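Local coordinates for NAD-dependent epimerase/dehydratase domain-containing protein (Ruegeria pomeroyi DSS-3, PDB 3IUS), which is of unknown function but probably binds a nicotinamide dinucleotide in a Rossmann-type domain of the NAD-dependent epimerase/dehydratase family, at residues P145-R150 and P199-V204; V115-P120 and V204-D209. One frame throughout, in Å; residues are numbered along the deposited sequence.

Contacts 1 and 2 follow one another along strand 204-207 and share Val204. Contact 1 lies at the start of this strand, where the loop after helix 185-197 joins strand 146-155; contact 2 ties the next residues to a turn at 115-120. Both are partly buried. Contact 1 has a buried strand on one side and an exposed proline-glycine turn on the other, and is built mainly of backbone bonds plus one imidazole. Contact 2 has no strand pairing: a single glutamate carboxylate serves the strand backbone. The two contacts also meet directly, through a probable hydrogen bond from Tyr205 N to Val148 O and the packed rings of Phe149 and Tyr205.

Contact 1 (P145-R150 and P199-V204); sequences PLHVFR and PDPGAV
Parallel pairing of strand 146-155 with the beginning of strand 204-207, within the Rossmann-type sheet, is set up here by a type II turn from Asp200 to Ala203. Pro201 suits the second place of that turn, and Gly202 the third, because its positive phi (99°) would press a side chain against the preceding carbonyl. The turn presents Gly202 N to Leu146 O at 2.7 Å, in the carbonyl plane. Two residues on along the strand, Val148 N donates to Ala203 O over 3.0 Å, and the CA-H groups of His147 and Val204 point at Ala203 O and Val148 O, respectively. Val148 and Val204 therefore face the same side of the sheet, where Val148 CB meets Val204 CG2 at 4.1 Å.

The remaining bond comes from a side chain. His147 holds CG anti to its carbonyl carbon (chi1 -56°), which carries the ring edge across to the loop, where NE2 accepts from Asp200 N at 2.8 Å, only 7° out of the ring plane. ND1 is bonded to Val98 O on the neighbouring strand, and Trp97 stacks on the ring. An alanine here would remove the acceptor for Asp200 N and would probably leave the entrance to the turn less firmly held. Farther along, the extended Arg150 chain crosses Val204 obliquely, so that Val204 CG1 sits over the centre of the Arg150 guanidinium, 3.4 Å above its plane, while the polar rim turns to Glu135 in a salt bridge and to Tyr107 OH.

An imidazole that accepts at NE2 and faces a carbonyl at ND1 is most simply read as neutral, with its proton on ND1, bridging strand 97-103 to the 199-204 loop.

Contact 2 (V115-P120 and V204-D209); sequences VDETTP and VYNVCD
Glu117 is the residue that carries the turn at 115-120 onto strand 204-207, and its packed and solvent-facing sides differ sharply. On the packed side, CG lies anti to the carbonyl carbon (chi1 -66°) and the chain bends at chi2 (86°), folding the carboxylate down along the strand. Asn206 N donates to Glu117 OE2 over 2.9 Å in a nearly straight bond (174°), meeting the oxygen from above the carboxylate plane. The Glu117 and Asn206 side chains reach toward each other and their flat ends stack face over face, the carboxylate and amide planes almost parallel. Glu117 CG presses within 3.3 Å of Val204 O, a carbonyl buried here without a hydrogen-bonding partner. A water completes the grip by donating both to Glu117 OE2 and to Asn206 O.

The other side of the turn leaves the strand alone and is braced from within. Asp116 suits the head of this type I turn: its OD1 takes Thr118 N at 2.7 Å, forming an Asx turn, and receives Thr118 OG1 on its syn lone pair at 2.6 Å. Thr119 OG1 in return accepts from Asp116 N, and Thr118, in the middle of the turn, is exposed to solvent.

With OE1 in a salt bridge to Arg259 and OE2 gripped by two donors, the Glu117 carboxylate is likely to stay ionised, linking turn, strand and helix 258-262.

Contact 1 (P145-R150 and P199-V204)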
ATOM      1  N   PRO A 145      19.506  -3.786  -2.252  1.00 18.68           N
ATOM      2  CA  PRO A 145      19.179  -2.473  -1.677  1.00 18.19           C
ATOM      3  C   PRO A 145      17.701  -2.426  -1.323  1.00 19.49           C
ATOM      4  O   PRO A 145      16.966  -1.616  -1.884  1.00 18.39           O
ATOM      5  CB  PRO A 145      19.449  -1.496  -2.829  1.00 25.84           C
ATOM      6  CG  PRO A 145      20.017  -2.317  -3.958  1.00 26.26           C
ATOM      7  CD  PRO A 145      19.627  -3.730  -3.718  1.00 19.69           C
ATOM      8  N   LEU A 146      17.285  -3.291  -0.404  1.00 20.94           N
ATOM      9  CA  LEU A 146      15.870  -3.498  -0.104  1.00 18.19           C
ATOM     10  C   LEU A 146      15.290  -2.447   0.831  1.00 20.13           C
ATOM     11  O   LEU A 146      15.927  -2.029   1.794  1.00 18.40           O
ATOM     12  CB  LEU A 146      15.662  -4.884   0.514  1.00 17.21           C
ATOM     13  CG  LEU A 146      14.227  -5.167   0.957  1.00 23.23           C
ATOM     14  CD1 LEU A 146      13.314  -5.341  -0.261  1.00 24.86           C
ATOM     15  CD2 LEU A 146      14.173  -6.374   1.872  1.00 21.24           C
ATOM     16  N   HIS A 147      14.054  -2.042   0.548  1.00 15.09           N
ATOM     17  CA  HIS A 147      13.324  -1.124   1.397  1.00 15.58           C
ATOM     18  C   HIS A 147      11.944  -1.710   1.492  1.00 17.14           C
ATOM     19  O   HIS A 147      11.385  -2.116   0.480  1.00 15.07           O
ATOM     20  CB  HIS A 147      13.270   0.272   0.770  1.00 14.96           C
ATOM     21  CG  HIS A 147      14.623   0.838   0.462  1.00 17.98           C
ATOM     22  ND1 HIS A 147      15.394   0.387  -0.588  1.00 18.96           N
ATOM     23  CD2 HIS A 147      15.349   1.802   1.075  1.00 18.46           C
ATOM     24  CE1 HIS A 147      16.537   1.051  -0.608  1.00 18.32           C
ATOM     25  NE2 HIS A 147      16.535   1.917   0.388  1.00 16.57           N
ATOM     26  N   VAL A 148      11.428  -1.800   2.711  1.00 14.61           N
ATOM     27  CA  VAL A 148      10.095  -2.338   2.940  1.00 14.61           C
ATOM     28  C   VAL A 148       9.159  -1.214   3.339  1.00 14.44           C
ATOM     29  O   VAL A 148       9.467  -0.421   4.232  1.00 14.71           O
ATOM     30  CB  VAL A 148      10.102  -3.412   4.043  1.00 15.87           C
ATOM     31  CG1 VAL A 148       8.669  -3.778   4.443  1.00 17.39           C
ATOM     32  CG2 VAL A 148      10.880  -4.647   3.585  1.00 16.97           C
ATOM     33  N   PHE A 149       8.001  -1.164   2.689  1.00 18.08           N
ATOM     34  CA  PHE A 149       7.019  -0.130   2.958  1.00 14.45           C
ATOM     35  C   PHE A 149       5.746  -0.783   3.434  1.00 14.82           C
ATOM     36  O   PHE A 149       5.069  -1.455   2.665  1.00 16.23           O
ATOM     37  CB  PHE A 149       6.757   0.700   1.694  1.00 15.04           C
ATOM     38  CG  PHE A 149       7.983   1.375   1.153  1.00 16.12           C
ATOM     39  CD1 PHE A 149       8.334   2.644   1.583  1.00 14.47           C
ATOM     40  CD2 PHE A 149       8.792   0.732   0.227  1.00 14.88           C
ATOM     41  CE1 PHE A 149       9.472   3.263   1.099  1.00 21.16           C
ATOM     42  CE2 PHE A 149       9.927   1.348  -0.265  1.00 14.91           C
ATOM     43  CZ  PHE A 149      10.263   2.616   0.171  1.00 14.72           C
ATOM     44  N   ARG A 150       5.439  -0.602   4.715  1.00 14.36           N
ATOM     45  CA  ARG A 150       4.233  -1.166   5.293  1.00 15.38           C
ATOM     46  C   ARG A 150       3.090  -0.183   5.105  1.00 16.79           C
ATOM     47  O   ARG A 150       2.975   0.819   5.813  1.00 14.00           O
ATOM     48  CB  ARG A 150       4.461  -1.543   6.763  1.00 14.86           C
ATOM     49  CG  ARG A 150       5.671  -2.481   6.925  1.00 16.56           C
ATOM     50  CD  ARG A 150       5.945  -2.899   8.370  1.00 13.72           C
ATOM     51  NE  ARG A 150       6.982  -3.931   8.416  1.00 13.78           N
ATOM     52  CZ  ARG A 150       7.747  -4.191   9.475  1.00 20.13           C
ATOM     53  NH1 ARG A 150       7.601  -3.484  10.591  1.00 15.78           N
ATOM     54  NH2 ARG A 150       8.663  -5.153   9.414  1.00 19.21           N
ATOM     55  N   PRO A 199      18.302   6.255  -0.867  1.00 21.59           N
ATOM     56  CA  PRO A 199      18.326   4.822  -0.545  1.00 26.86           C
ATOM     57  C   PRO A 199      19.023   4.496   0.780  1.00 27.23           C
ATOM     58  O   PRO A 199      20.053   5.084   1.119  1.00 28.45           O
ATOM     59  CB  PRO A 199      19.095   4.211  -1.719  1.00 25.29           C
ATOM     60  CG  PRO A 199      18.938   5.194  -2.833  1.00 29.42           C
ATOM     61  CD  PRO A 199      18.919   6.539  -2.174  1.00 25.98           C
ATOM     62  N   ASP A 200      18.455   3.545   1.512  1.00 24.03           N
ATOM     63  CA  ASP A 200      18.957   3.141   2.817  1.00 19.60           C
ATOM     64  C   ASP A 200      18.718   1.639   2.981  1.00 20.73           C
ATOM     65  O   ASP A 200      17.794   1.218   3.672  1.00 18.29           O
ATOM     66  CB  ASP A 200      18.253   3.942   3.916  1.00 18.03           C
ATOM     67  CG  ASP A 200      18.843   3.706   5.299  1.00 25.04           C
ATOM     68  OD1 ASP A 200      19.981   3.202   5.403  1.00 28.79           O
ATOM     69  OD2 ASP A 200      18.167   4.046   6.292  1.00 24.25           O
ATOM     70  N   PRO A 201      19.555   0.822   2.326  1.00 23.36           N
ATOM     71  CA  PRO A 201      19.358  -0.630   2.252  1.00 24.11           C
ATOM     72  C   PRO A 201      18.994  -1.264   3.589  1.00 24.82           C
ATOM     73  O   PRO A 201      19.716  -1.095   4.570  1.00 23.03           O
ATOM     74  CB  PRO A 201      20.720  -1.130   1.768  1.00 21.03           C
ATOM     75  CG  PRO A 201      21.197  -0.028   0.899  1.00 24.39           C
ATOM     76  CD  PRO A 201      20.762   1.242   1.594  1.00 23.26           C
ATOM     77  N   GLY A 202      17.869  -1.973   3.615  1.00 20.51           N
ATOM     78  CA  GLY A 202      17.410  -2.658   4.811  1.00 24.95           C
ATOM     79  C   GLY A 202      16.332  -1.924   5.596  1.00 20.17           C
ATOM     80  O   GLY A 202      15.724  -2.493   6.501  1.00 25.63           O
ATOM     81  N   ALA A 203      16.086  -0.666   5.246  1.00 20.42           N
ATOM     82  CA  ALA A 203      15.168   0.171   6.006  1.00 22.36           C
ATOM     83  C   ALA A 203      13.731  -0.299   5.843  1.00 13.99           C
ATOM     84  O   ALA A 203      13.358  -0.785   4.788  1.00 14.19           O
ATOM     85  CB  ALA A 203      15.294   1.619   5.584  1.00 21.61           C
ATOM     86  N   VAL A 204      12.958  -0.155   6.915  1.00 16.27           N
ATOM     87  CA  VAL A 204      11.517  -0.387   6.908  1.00 15.37           C
ATOM     88  C   VAL A 204      10.821   0.928   7.240  1.00 13.62           C
ATOM     89  O   VAL A 204      11.236   1.640   8.153  1.00 14.66           O
ATOM     90  CB  VAL A 204      11.124  -1.440   7.960  1.00 17.06           C
ATOM     91  CG1 VAL A 204       9.614  -1.667   7.958  1.00 18.19           C
ATOM     92  CG2 VAL A 204      11.851  -2.740   7.708  1.00 19.16           C
TER

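Contact 2 (V115-P120 and V204-D209)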
ATOM      1  N   VAL A 115       2.499   1.494  17.619  1.00 12.30           N
ATOM      2  CA  VAL A 115       3.573   0.637  17.153  1.00 15.29           C
ATOM      3  C   VAL A 115       4.441   1.420  16.182  1.00 12.42           C
ATOM      4  O   VAL A 115       3.990   2.381  15.564  1.00 12.63           O
ATOM      5  CB  VAL A 115       3.014  -0.629  16.452  1.00 21.62           C
ATOM      6  CG1 VAL A 115       2.088  -1.390  17.399  1.00 19.98           C
ATOM      7  CG2 VAL A 115       2.261  -0.262  15.168  1.00 16.13           C
ATOM      8  N   ASP A 116       5.709   1.043  16.076  1.00 15.36           N
ATOM      9  CA  ASP A 116       6.571   1.645  15.078  1.00 19.28           C
ATOM     10  C   ASP A 116       7.331   0.551  14.342  1.00 12.65           C
ATOM     11  O   ASP A 116       7.043  -0.634  14.510  1.00 12.70           O
ATOM     12  CB  ASP A 116       7.507   2.708  15.680  1.00 22.66           C
ATOM     13  CG  ASP A 116       8.453   2.150  16.740  1.00 21.28           C
ATOM     14  OD1 ASP A 116       8.864   0.980  16.636  1.00 18.34           O
ATOM     15  OD2 ASP A 116       8.797   2.907  17.678  1.00 22.49           O
ATOM     16  N   GLU A 117       8.296   0.950  13.530  1.00 18.11           N
ATOM     17  CA  GLU A 117       9.019   0.002  12.704  1.00 23.09           C
ATOM     18  C   GLU A 117       9.889  -0.959  13.524  1.00 25.04           C
ATOM     19  O   GLU A 117      10.393  -1.937  12.982  1.00 13.01           O
ATOM     20  CB  GLU A 117       9.859   0.731  11.649  1.00 20.91           C
ATOM     21  CG  GLU A 117       9.046   1.500  10.603  1.00 13.08           C
ATOM     22  CD  GLU A 117       8.676   2.909  11.035  1.00 12.94           C
ATOM     23  OE1 GLU A 117       8.727   3.212  12.248  1.00 13.53           O
ATOM     24  OE2 GLU A 117       8.330   3.723  10.150  1.00 14.17           O
ATOM     25  N   THR A 118      10.045  -0.694  14.822  1.00 22.14           N
ATOM     26  CA  THR A 118      10.829  -1.584  15.691  1.00 21.78           C
ATOM     27  C   THR A 118       9.962  -2.565  16.471  1.00 16.97           C
ATOM     28  O   THR A 118      10.465  -3.438  17.172  1.00 19.21           O
ATOM     29  CB  THR A 118      11.699  -0.799  16.705  1.00 24.09           C
ATOM     30  OG1 THR A 118      10.861  -0.208  17.712  1.00 22.61           O
ATOM     31  CG2 THR A 118      12.506   0.278  16.004  1.00 24.18           C
ATOM     32  N   THR A 119       8.650  -2.408  16.364  1.00 14.30           N
ATOM     33  CA  THR A 119       7.733  -3.280  17.075  1.00 15.36           C
ATOM     34  C   THR A 119       7.763  -4.711  16.535  1.00 12.70           C
ATOM     35  O   THR A 119       7.743  -4.920  15.325  1.00 15.56           O
ATOM     36  CB  THR A 119       6.313  -2.713  16.987  1.00 14.92           C
ATOM     37  OG1 THR A 119       6.308  -1.404  17.566  1.00 15.43           O
ATOM     38  CG2 THR A 119       5.325  -3.601  17.732  1.00 17.40           C
ATOM     39  N   PRO A 120       7.814  -5.705  17.438  1.00 12.66           N
ATOM     40  CA  PRO A 120       7.815  -7.115  17.019  1.00 12.79           C
ATOM     41  C   PRO A 120       6.617  -7.470  16.131  1.00 19.21           C
ATOM     42  O   PRO A 120       5.542  -6.901  16.300  1.00 15.07           O
ATOM     43  CB  PRO A 120       7.726  -7.871  18.350  1.00 31.35           C
ATOM     44  CG  PRO A 120       8.339  -6.940  19.349  1.00 28.18           C
ATOM     45  CD  PRO A 120       7.944  -5.559  18.899  1.00 22.09           C
ATOM     46  N   VAL A 204      12.958  -0.155   6.915  1.00 16.27           N
ATOM     47  CA  VAL A 204      11.517  -0.387   6.908  1.00 15.37           C
ATOM     48  C   VAL A 204      10.821   0.928   7.240  1.00 13.62           C
ATOM     49  O   VAL A 204      11.236   1.640   8.153  1.00 14.66           O
ATOM     50  CB  VAL A 204      11.124  -1.440   7.960  1.00 17.06           C
ATOM     51  CG1 VAL A 204       9.614  -1.667   7.958  1.00 18.19           C
ATOM     52  CG2 VAL A 204      11.851  -2.740   7.708  1.00 19.16           C
ATOM     53  N   TYR A 205       9.744   1.249   6.521  1.00 15.59           N
ATOM     54  CA  TYR A 205       9.020   2.489   6.745  1.00 13.58           C
ATOM     55  C   TYR A 205       7.546   2.186   6.829  1.00 13.61           C
ATOM     56  O   TYR A 205       7.007   1.548   5.932  1.00 13.80           O
ATOM     57  CB  TYR A 205       9.205   3.461   5.578  1.00 13.70           C
ATOM     58  CG  TYR A 205      10.643   3.745   5.230  1.00 13.73           C
ATOM     59  CD1 TYR A 205      11.343   4.754   5.870  1.00 17.03           C
ATOM     60  CD2 TYR A 205      11.290   3.013   4.247  1.00 18.28           C
ATOM     61  CE1 TYR A 205      12.663   5.017   5.551  1.00 20.30           C
ATOM     62  CE2 TYR A 205      12.609   3.266   3.920  1.00 17.14           C
ATOM     63  CZ  TYR A 205      13.285   4.274   4.567  1.00 19.12           C
ATOM     64  OH  TYR A 205      14.603   4.519   4.240  1.00 17.80           O
ATOM     65  N   ASN A 206       6.915   2.639   7.905  1.00 13.42           N
ATOM     66  CA  ASN A 206       5.453   2.670   7.972  1.00 13.44           C
ATOM     67  C   ASN A 206       4.934   3.777   7.070  1.00 18.06           C
ATOM     68  O   ASN A 206       5.432   4.898   7.114  1.00 15.62           O
ATOM     69  CB  ASN A 206       4.983   2.958   9.393  1.00 13.22           C
ATOM     70  CG  ASN A 206       5.224   1.812  10.335  1.00 13.14           C
ATOM     71  OD1 ASN A 206       5.245   1.999  11.555  1.00 16.68           O
ATOM     72  ND2 ASN A 206       5.410   0.621   9.790  1.00 13.28           N
ATOM     73  N   VAL A 207       3.906   3.486   6.274  1.00 16.11           N
ATOM     74  CA  VAL A 207       3.369   4.491   5.371  1.00 13.84           C
ATOM     75  C   VAL A 207       1.889   4.645   5.651  1.00 13.86           C
ATOM     76  O   VAL A 207       1.068   3.908   5.118  1.00 16.61           O
ATOM     77  CB  VAL A 207       3.616   4.147   3.884  1.00 14.10           C
ATOM     78  CG1 VAL A 207       3.151   5.291   2.999  1.00 14.21           C
ATOM     79  CG2 VAL A 207       5.101   3.875   3.644  1.00 14.10           C
ATOM     80  N   CYS A 208       1.578   5.597   6.524  1.00 13.69           N
ATOM     81  CA  CYS A 208       0.211   5.855   6.960  1.00 13.70           C
ATOM     82  C   CYS A 208       0.108   7.336   7.297  1.00 13.59           C
ATOM     83  O   CYS A 208       1.122   7.999   7.475  1.00 13.46           O
ATOM     84  CB  CYS A 208      -0.112   5.031   8.209  1.00 22.43           C
ATOM     85  SG  CYS A 208       1.102   5.244   9.559  1.00 19.98           S
ATOM     86  N   ASP A 209      -1.109   7.855   7.401  1.00 13.66           N
ATOM     87  CA  ASP A 209      -1.270   9.254   7.767  1.00 18.48           C
ATOM     88  C   ASP A 209      -1.242   9.477   9.285  1.00 15.49           C
ATOM     89  O   ASP A 209      -0.915   8.570  10.052  1.00 13.56           O
ATOM     90  CB  ASP A 209      -2.516   9.862   7.106  1.00 13.76           C
ATOM     91  CG  ASP A 209      -3.802   9.401   7.740  1.00 13.83           C
ATOM     92  OD1 ASP A 209      -3.761   8.835   8.856  1.00 16.68           O
ATOM     93  OD2 ASP A 209      -4.867   9.625   7.121  1.00 15.22           O
TER
HETATM   94  O   HOH W   1       7.343   6.092   8.906  1.00 11.72           O